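Local coordinates for protein NRD1 (Saccharomyces cerevisiae, PDB 3CLJ) that binds the serine-phosphorylated C-terminal domain of RNA polymerase II through its CTD-interacting domain, as part of the Nrd1-Nab3-Sen1 transcription termination complex, at residues A[111-114]-A[115-118]; A[64-67]-A[68-72]. All coordinates share one frame; numbering follows the deposited sequence.

Interaction 1: A[111-114]-A[115-118]; sequences KSNQ and DHKE
Asn-113 caps the N-terminus of helix 114-130 by turning its side chain back onto the backbone of His-116, a textbook N-cap at the start of a helix in the all-helical CTD-interacting domain. Atom OD1 accepts from His-116 N at 2.8 Å, the amide lying nearly in line with the side-chain C=O. Placing CG between the backbone N and the carbonyl carbon (chi1 64°) bends the carboxamide over the first turn, where it offers an acceptor to an N-H that comes before the i to i+4 pattern has begun. The main chain of the same residue takes up the helical pattern, since Asn-113 O receives Lys-117 N at 2.8 Å. The next pair along, Glu-118 N to Gln-114 O, continues it.

Lys-117 ties the preceding loop to the helix. Its chain, bent at chi3 and chi4, swings NZ to within 2.7 Å of Ser-112 O, and the same ammonium bonds Ile-109 O, so two carbonyls near the end of helix 90-111 share it. In one of its two conformers, Gln-114 crosses this chain on the surface.

Behind the cap, Ser-112 CB packs against His-116 CB at 3.6 Å. Ser-112 OG is also bonded to Ala-108 O, and it accepts a water at 2.9 Å; that water meets His-116 ND1 in the plane of the imidazole, 2.7 Å away.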
loop_
_atom_site.group_PDB
_atom_site.type_symbol
_atom_site.label_atom_id
_atom_site.label_comp_id
_atom_site.label_asym_id
_atom_site.label_seq_id
_atom_site.Cartn_x
_atom_site.Cartn_y
_atom_site.Cartn_z
ATOM N N LYS A 111 -0.360 -4.788 -14.723
ATOM C CA LYS A 111 -0.860 -3.596 -15.362
ATOM C C LYS A 111 0.186 -2.481 -15.553
ATOM O O LYS A 111 -0.096 -1.471 -16.176
ATOM C CB LYS A 111 -2.073 -3.118 -14.575
ATOM C CG LYS A 111 -3.279 -4.095 -14.678
ATOM C CD LYS A 111 -4.420 -3.636 -13.751
ATOM C CE LYS A 111 -5.784 -4.100 -14.254
ATOM N NZ LYS A 111 -5.796 -5.546 -14.585
ATOM N N SER A 112 1.396 -2.695 -15.023
ATOM C CA SER A 112 2.474 -1.694 -15.043
ATOM C C SER A 112 3.401 -1.820 -16.281
ATOM O O SER A 112 3.611 -2.911 -16.838
ATOM C CB SER A 112 3.315 -1.762 -13.761
ATOM O OG SER A 112 2.591 -1.311 -12.642
ATOM N N ASN A 113 3.955 -0.685 -16.705
ATOM C CA ASN A 113 4.940 -0.714 -17.764
ATOM C C ASN A 113 6.238 -1.197 -17.133
ATOM O O ASN A 113 6.311 -1.430 -15.925
ATOM C CB ASN A 113 5.070 0.648 -18.500
ATOM C CG ASN A 113 5.586 1.799 -17.594
ATOM O OD1 ASN A 113 6.062 1.601 -16.460
ATOM N ND2 ASN A 113 5.516 3.009 -18.125
ATOM N N GLN A 114 7.260 -1.363 -17.950
ATOM C CA GLN A 114 8.548 -1.865 -17.492
ATOM C C GLN A 114 9.149 -0.990 -16.367
ATOM O O GLN A 114 9.647 -1.489 -15.330
ATOM C CB GLN A 114 9.544 -2.065 -18.634
ATOM C CG GLN A 114 9.262 -3.289 -19.518
ATOM C CD GLN A 114 8.880 -4.549 -18.750
ATOM O OE1 GLN A 114 9.466 -4.882 -17.715
ATOM N NE2 GLN A 114 7.886 -5.254 -19.264
ATOM N N ASP A 115 9.075 0.327 -16.576
ATOM C CA ASP A 115 9.542 1.309 -15.622
ATOM C C ASP A 115 8.882 1.106 -14.223
ATOM O O ASP A 115 9.553 1.076 -13.181
ATOM C CB ASP A 115 9.218 2.691 -16.194
ATOM C CG ASP A 115 9.522 3.786 -15.228
ATOM O OD1 ASP A 115 10.692 3.764 -14.778
ATOM O OD2 ASP A 115 8.620 4.621 -14.909
ATOM N N HIS A 116 7.562 0.977 -14.217
ATOM C CA HIS A 116 6.813 0.871 -13.002
ATOM C C HIS A 116 7.005 -0.538 -12.380
ATOM O O HIS A 116 7.122 -0.679 -11.155
ATOM C CB HIS A 116 5.348 1.162 -13.310
ATOM C CG HIS A 116 4.984 2.615 -13.272
ATOM N ND1 HIS A 116 3.702 3.048 -13.002
ATOM C CD2 HIS A 116 5.724 3.736 -13.481
ATOM C CE1 HIS A 116 3.671 4.370 -13.031
ATOM N NE2 HIS A 116 4.889 4.812 -13.307
ATOM N N LYS A 117 7.067 -1.572 -13.233
ATOM C CA LYS A 117 7.404 -2.940 -12.760
ATOM C C LYS A 117 8.690 -2.909 -11.956
ATOM O O LYS A 117 8.788 -3.560 -10.908
ATOM C CB LYS A 117 7.588 -3.898 -13.924
ATOM C CG LYS A 117 6.293 -4.375 -14.565
ATOM C CD LYS A 117 6.519 -5.711 -15.262
ATOM C CE LYS A 117 5.945 -5.780 -16.700
ATOM N NZ LYS A 117 4.482 -5.443 -16.759
ATOM N N GLU A 118 9.671 -2.133 -12.441
ATOM C CA GLU A 118 10.996 -2.113 -11.792
ATOM C C GLU A 118 11.007 -1.390 -10.469
ATOM O O GLU A 118 11.741 -1.753 -9.562
ATOM C CB GLU A 118 12.212 -1.905 -12.731
ATOM C CG GLU A 118 12.481 -3.155 -13.689
ATOM C CD GLU A 118 12.824 -4.544 -13.005
ATOM O OE1 GLU A 118 14.007 -4.708 -12.606
ATOM O OE2 GLU A 118 11.947 -5.482 -12.927
HETATM O O HOH W 1 1.619 1.444 -12.394
#

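Interaction 2: A[64-67]-A[68-72]; sequences IIDS and IGRAY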
loop_
_atom_site.group_PDB
_atom_site.type_symbol
_atom_site.label_atom_id
_atom_site.label_comp_id
_atom_site.label_asym_id
_atom_site.label_seq_id
_atom_site.Cartn_x
_atom_site.Cartn_y
_atom_site.Cartn_z
ATOM N N ILE A 64 1.242 4.222 -1.461
ATOM C CA ILE A 64 0.352 4.596 -0.370
ATOM C C ILE A 64 0.355 3.502 0.724
ATOM O O ILE A 64 0.463 3.791 1.926
ATOM C CB ILE A 64 -1.110 4.835 -0.868
ATOM C CG1 ILE A 64 -1.252 6.164 -1.625
ATOM C CG2 ILE A 64 -2.101 4.905 0.329
ATOM C CD1 ILE A 64 -2.584 6.249 -2.528
ATOM N N ILE A 65 0.240 2.244 0.299
ATOM C CA ILE A 65 0.384 1.079 1.188
ATOM C C ILE A 65 1.766 0.935 1.863
ATOM O O ILE A 65 1.861 0.538 3.051
ATOM C CB ILE A 65 -0.054 -0.243 0.422
ATOM C CG1 ILE A 65 -1.554 -0.197 0.153
ATOM C CG2 ILE A 65 0.418 -1.534 1.175
ATOM C CD1 ILE A 65 -2.015 -1.145 -0.984
ATOM N N ASP A 66 2.844 1.207 1.117
ATOM C CA ASP A 66 4.170 1.270 1.679
ATOM C C ASP A 66 4.265 2.260 2.809
ATOM O O ASP A 66 4.847 1.982 3.831
ATOM C CB ASP A 66 5.218 1.677 0.591
ATOM C CG ASP A 66 6.603 1.796 1.146
ATOM O OD1 ASP A 66 7.147 0.796 1.663
ATOM O OD2 ASP A 66 7.197 2.895 1.106
ATOM N N SER A 67 3.756 3.451 2.575
ATOM C CA SER A 67 3.899 4.531 3.536
ATOM C C SER A 67 3.110 4.253 4.839
ATOM O O SER A 67 3.652 4.348 5.931
ATOM C CB SER A 67 3.414 5.841 2.904
ATOM O OG SER A 67 3.694 6.924 3.777
ATOM N N ILE A 68 1.839 3.911 4.693
ATOM C CA ILE A 68 0.995 3.631 5.811
ATOM C C ILE A 68 1.431 2.288 6.448
ATOM O O ILE A 68 1.595 2.188 7.677
ATOM C CB ILE A 68 -0.504 3.661 5.375
ATOM C CG1 ILE A 68 -0.941 5.119 5.153
ATOM C CG2 ILE A 68 -1.420 2.935 6.445
ATOM C CD1 ILE A 68 -2.398 5.250 4.525
ATOM N N GLY A 69 1.682 1.283 5.613
ATOM C CA GLY A 69 2.145 0.029 6.134
ATOM C C GLY A 69 3.393 0.069 6.969
ATOM O O GLY A 69 3.435 -0.584 8.037
ATOM N N ARG A 70 4.431 0.823 6.513
ATOM C CA ARG A 70 5.703 0.850 7.247
ATOM C C ARG A 70 5.573 1.816 8.425
ATOM O O ARG A 70 6.228 1.608 9.433
ATOM C CB ARG A 70 6.973 1.129 6.384
ATOM C CG ARG A 70 7.522 -0.073 5.515
ATOM C CD ARG A 70 8.912 0.211 4.746
ATOM N NE ARG A 70 8.744 1.381 3.880
ATOM C CZ ARG A 70 9.121 2.627 4.173
ATOM N NH1 ARG A 70 9.794 2.910 5.292
ATOM N NH2 ARG A 70 8.786 3.596 3.344
ATOM N N ALA A 71 4.700 2.833 8.319
ATOM C CA ALA A 71 4.418 3.716 9.486
ATOM C C ALA A 71 3.763 2.921 10.639
ATOM O O ALA A 71 4.164 3.030 11.794
ATOM C CB ALA A 71 3.576 4.938 9.107
ATOM N N TYR A 72 2.809 2.078 10.292
ATOM C CA TYR A 72 2.091 1.244 11.259
ATOM C C TYR A 72 3.014 0.200 11.837
ATOM O O TYR A 72 2.956 -0.074 13.028
ATOM C CB TYR A 72 0.890 0.586 10.565
ATOM C CG TYR A 72 -0.375 1.419 10.587
ATOM C CD1 TYR A 72 -0.366 2.744 11.011
ATOM C CD2 TYR A 72 -1.578 0.894 10.123
ATOM C CE1 TYR A 72 -1.555 3.518 11.030
ATOM C CE2 TYR A 72 -2.783 1.670 10.153
ATOM C CZ TYR A 72 -2.776 2.971 10.615
ATOM O OH TYR A 72 -3.974 3.725 10.688
#
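Regular i to i+4 hydrogen bonds carry the backbone from 64-67 into 68-72, from the nearly straight Ile-68 N to Ile-64 O (3.1 Å) through to Ala-71 N and Ser-67 O (3.0 Å). One turn apart on this helix, Asp-66 and Arg-70 form a two-pronged salt bridge. The guanidinium presents its NE side: NE meets OD1 of Asp-66 at 2.8 Å, while NH2 meets OD2 of Asp-66 at 2.8 Å. Both oxygens are approached on their syn sides and lie close to the guanidinium plane, yet the two flat groups are twisted by 37°. A bend at chi3 (-58°) folds the arginine back toward the carboxylate. Asp-66 OD1 has a second donor, Trp-127 NE1, so the buried acid is held by three N-H groups. With an alanine in place of Arg-70, Asp-66 would probably keep the tryptophan bond but be left without its charged mate and freer to turn.

Elsewhere on the helix, Ile-64 CG2 touches Ile-68 CD1 at 4.2 Å. Ile-64 and Ile-68 also pack on helix 22-34, where Ser-67 OG bonds Thr-29, whereas Ile-65 reaches Leu-97 and Leu-104 of helix 90-111, placing helix 58-77 between these neighbours.

In the fold
The two interactions show two kinds of contact three to five residues apart, a cap at a helix start and a salt bridge along a helix, at different depths of one domain. Interaction 2 lies in the middle of helix 58-77, its centre about 6 Å from that of the chain; interaction 1 begins helix 114-130 at the surface, about 16 Å from the same point. Their centres are 21 Å apart and their nearest atoms about 12 Å, so they do not touch. Other residues connect them: Trp-127 belongs to the helix that interaction 1 starts, and His-116 packs on Leu-59 of the helix carrying interaction 2. A glycerol, probably from crystallisation, lies about 3 Å from the His-116 side chain.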